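Local coordinates for putative methyl-accepting chemotaxis signal transduction protein (Campylobacter jejuni, PDB 6W3T) that probably senses amino acids through its periplasmic dCache-type domain and passes the signal on to the chemotaxis machinery, at residues A[79-84]-A[157-162]. Sequence-based numbering, arbitrary orientation.
Sequences LNVYLG and LGVDIP. With NVA (norvaline), chain C.
Asp160 OD2 accepts two hydrogen bonds, from the amino N of the bound norvaline at 2.6 Å and from Asn80 ND2 at 3.0 Å, the latter on the anti lone pair of OD2. The Asn80 amide is turned almost square (87°) to the carboxylate. Asn80 ND2 also bonds Asp133, itself a ligand partner, so the asparagine ties two acids of the site together. At the other oxygen, Tyr82 OH donates to Asp160 OD1 over 2.6 Å, arriving on the syn side but 26° out of the carboxylate plane; Thr142 bonds OD1 too. The negative charge next to the ligand's amino group would be expected to favour its ammonium form. This is the amino-acid pocket of a PDC (Cache) sensor domain, built on neighbouring antiparallel strands of its central sheet. The aromatic ring of Tyr82 is sandwiched: norvaline CD lies over the centre of one face, and Gly158 CA makes a CH-pi contact with the other, 3.9 Å from the ring centroid. With chi1 at 42°, CG sits between the backbone N and carbonyl carbon, bringing the ring over Gly158, where no side chain intervenes. Tyr82 and Gly158 also pair through two backbone bonds, Gly158 N to Tyr82 O being 2.8 Å. On the sheet's reverse side Val81 CG1 packs against Val159 CG2 at 4.2 Å, beneath the long helix 4-48.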
loop_
_atom_site.group_PDB
_atom_site.type_symbol
_atom_site.label_atom_id
_atom_site.label_comp_id
_atom_site.label_asym_id
_atom_site.label_seq_id
_atom_site.Cartn_x
_atom_site.Cartn_y
_atom_site.Cartn_z
ATOM N N LEU A 79 -2.959 9.129 -9.571
ATOM C CA LEU A 79 -4.308 9.280 -10.102
ATOM C C LEU A 79 -4.893 10.645 -9.734
ATOM O O LEU A 79 -5.428 11.352 -10.596
ATOM C CB LEU A 79 -5.192 8.151 -9.583
ATOM C CG LEU A 79 -6.515 7.975 -10.326
ATOM C CD1 LEU A 79 -6.264 7.463 -11.752
ATOM C CD2 LEU A 79 -7.445 7.041 -9.573
ATOM N N ASN A 80 -4.811 11.016 -8.456
ATOM C CA ASN A 80 -5.268 12.305 -7.942
ATOM C C ASN A 80 -4.254 12.835 -6.947
ATOM O O ASN A 80 -3.679 12.062 -6.173
ATOM C CB ASN A 80 -6.603 12.224 -7.198
ATOM C CG ASN A 80 -7.699 11.640 -8.021
ATOM O OD1 ASN A 80 -8.114 12.227 -9.024
ATOM N ND2 ASN A 80 -8.218 10.488 -7.583
ATOM N N VAL A 81 -4.073 14.154 -6.947
ATOM C CA VAL A 81 -3.314 14.851 -5.913
ATOM C C VAL A 81 -4.090 16.110 -5.538
ATOM O O VAL A 81 -4.529 16.859 -6.417
ATOM C CB VAL A 81 -1.889 15.224 -6.371
ATOM C CG1 VAL A 81 -1.156 15.991 -5.247
ATOM C CG2 VAL A 81 -1.103 13.990 -6.825
ATOM N N TYR A 82 -4.252 16.356 -4.242
ATOM C CA TYR A 82 -5.209 17.380 -3.847
ATOM C C TYR A 82 -4.860 17.951 -2.480
ATOM O O TYR A 82 -4.097 17.365 -1.709
ATOM C CB TYR A 82 -6.643 16.825 -3.853
ATOM C CG TYR A 82 -6.789 15.432 -3.279
ATOM C CD1 TYR A 82 -6.540 14.300 -4.061
ATOM C CD2 TYR A 82 -7.175 15.245 -1.957
ATOM C CE1 TYR A 82 -6.675 13.016 -3.531
ATOM C CE2 TYR A 82 -7.314 13.980 -1.421
ATOM C CZ TYR A 82 -7.060 12.871 -2.211
ATOM O OH TYR A 82 -7.195 11.624 -1.664
ATOM N N LEU A 83 -5.449 19.112 -2.199
ATOM C CA LEU A 83 -5.343 19.787 -0.912
ATOM C C LEU A 83 -6.757 20.088 -0.421
ATOM O O LEU A 83 -7.495 20.830 -1.077
ATOM C CB LEU A 83 -4.525 21.079 -1.045
ATOM C CG LEU A 83 -4.295 21.907 0.225
ATOM C CD1 LEU A 83 -3.513 21.114 1.268
ATOM C CD2 LEU A 83 -3.562 23.197 -0.128
ATOM N N GLY A 84 -7.145 19.486 0.700
ATOM C CA GLY A 84 -8.461 19.717 1.269
ATOM C C GLY A 84 -8.399 20.852 2.276
ATOM O O GLY A 84 -7.519 20.877 3.137
ATOM N N LEU A 157 -3.207 17.524 2.611
ATOM C CA LEU A 157 -2.732 17.028 1.330
ATOM C C LEU A 157 -3.167 15.582 1.151
ATOM O O LEU A 157 -3.150 14.804 2.106
ATOM C CB LEU A 157 -1.209 17.131 1.282
ATOM C CG LEU A 157 -0.450 16.595 0.067
ATOM C CD1 LEU A 157 -0.851 17.367 -1.196
ATOM C CD2 LEU A 157 1.042 16.735 0.337
ATOM N N GLY A 158 -3.553 15.217 -0.060
ATOM C CA GLY A 158 -3.877 13.832 -0.365
ATOM C C GLY A 158 -3.255 13.398 -1.669
ATOM O O GLY A 158 -3.232 14.160 -2.638
ATOM N N VAL A 159 -2.760 12.158 -1.690
ATOM C CA VAL A 159 -2.164 11.566 -2.886
ATOM C C VAL A 159 -2.761 10.176 -3.094
ATOM O O VAL A 159 -2.625 9.311 -2.223
ATOM C CB VAL A 159 -0.636 11.477 -2.772
ATOM C CG1 VAL A 159 -0.060 10.706 -3.963
ATOM C CG2 VAL A 159 -0.021 12.900 -2.641
ATOM N N ASP A 160 -3.407 9.954 -4.245
ATOM C CA ASP A 160 -4.049 8.675 -4.547
ATOM C C ASP A 160 -3.179 7.896 -5.530
ATOM O O ASP A 160 -2.942 8.356 -6.654
ATOM C CB ASP A 160 -5.442 8.869 -5.152
ATOM C CG ASP A 160 -6.424 9.539 -4.207
ATOM O OD1 ASP A 160 -6.152 9.624 -2.981
ATOM O OD2 ASP A 160 -7.494 9.960 -4.704
ATOM N N ILE A 161 -2.718 6.727 -5.123
ATOM C CA ILE A 161 -1.986 5.812 -6.000
ATOM C C ILE A 161 -2.893 4.624 -6.293
ATOM O O ILE A 161 -3.474 4.061 -5.358
ATOM C CB ILE A 161 -0.665 5.347 -5.356
ATOM C CG1 ILE A 161 0.130 6.557 -4.838
ATOM C CG2 ILE A 161 0.181 4.485 -6.352
ATOM C CD1 ILE A 161 0.674 7.468 -5.960
ATOM N N PRO A 162 -3.074 4.229 -7.558
ATOM C CA PRO A 162 -3.890 3.038 -7.843
ATOM C C PRO A 162 -3.365 1.827 -7.090
ATOM O O PRO A 162 -2.182 1.498 -7.163
ATOM C CB PRO A 162 -3.746 2.858 -9.358
ATOM C CG PRO A 162 -3.442 4.202 -9.879
ATOM C CD PRO A 162 -2.650 4.914 -8.790
HETATM N N NVA C . -9.784 9.651 -3.482
HETATM C CA NVA C . -10.312 10.732 -2.653
HETATM C CB NVA C . -10.450 12.066 -3.401
HETATM C CG NVA C . -10.675 13.332 -2.578
HETATM C CD NVA C . -10.585 14.494 -3.535
HETATM C C NVA C . -11.697 10.322 -2.191
HETATM O O NVA C . -12.419 9.442 -2.681
HETATM O OXT NVA C . -12.170 11.023 -1.120
#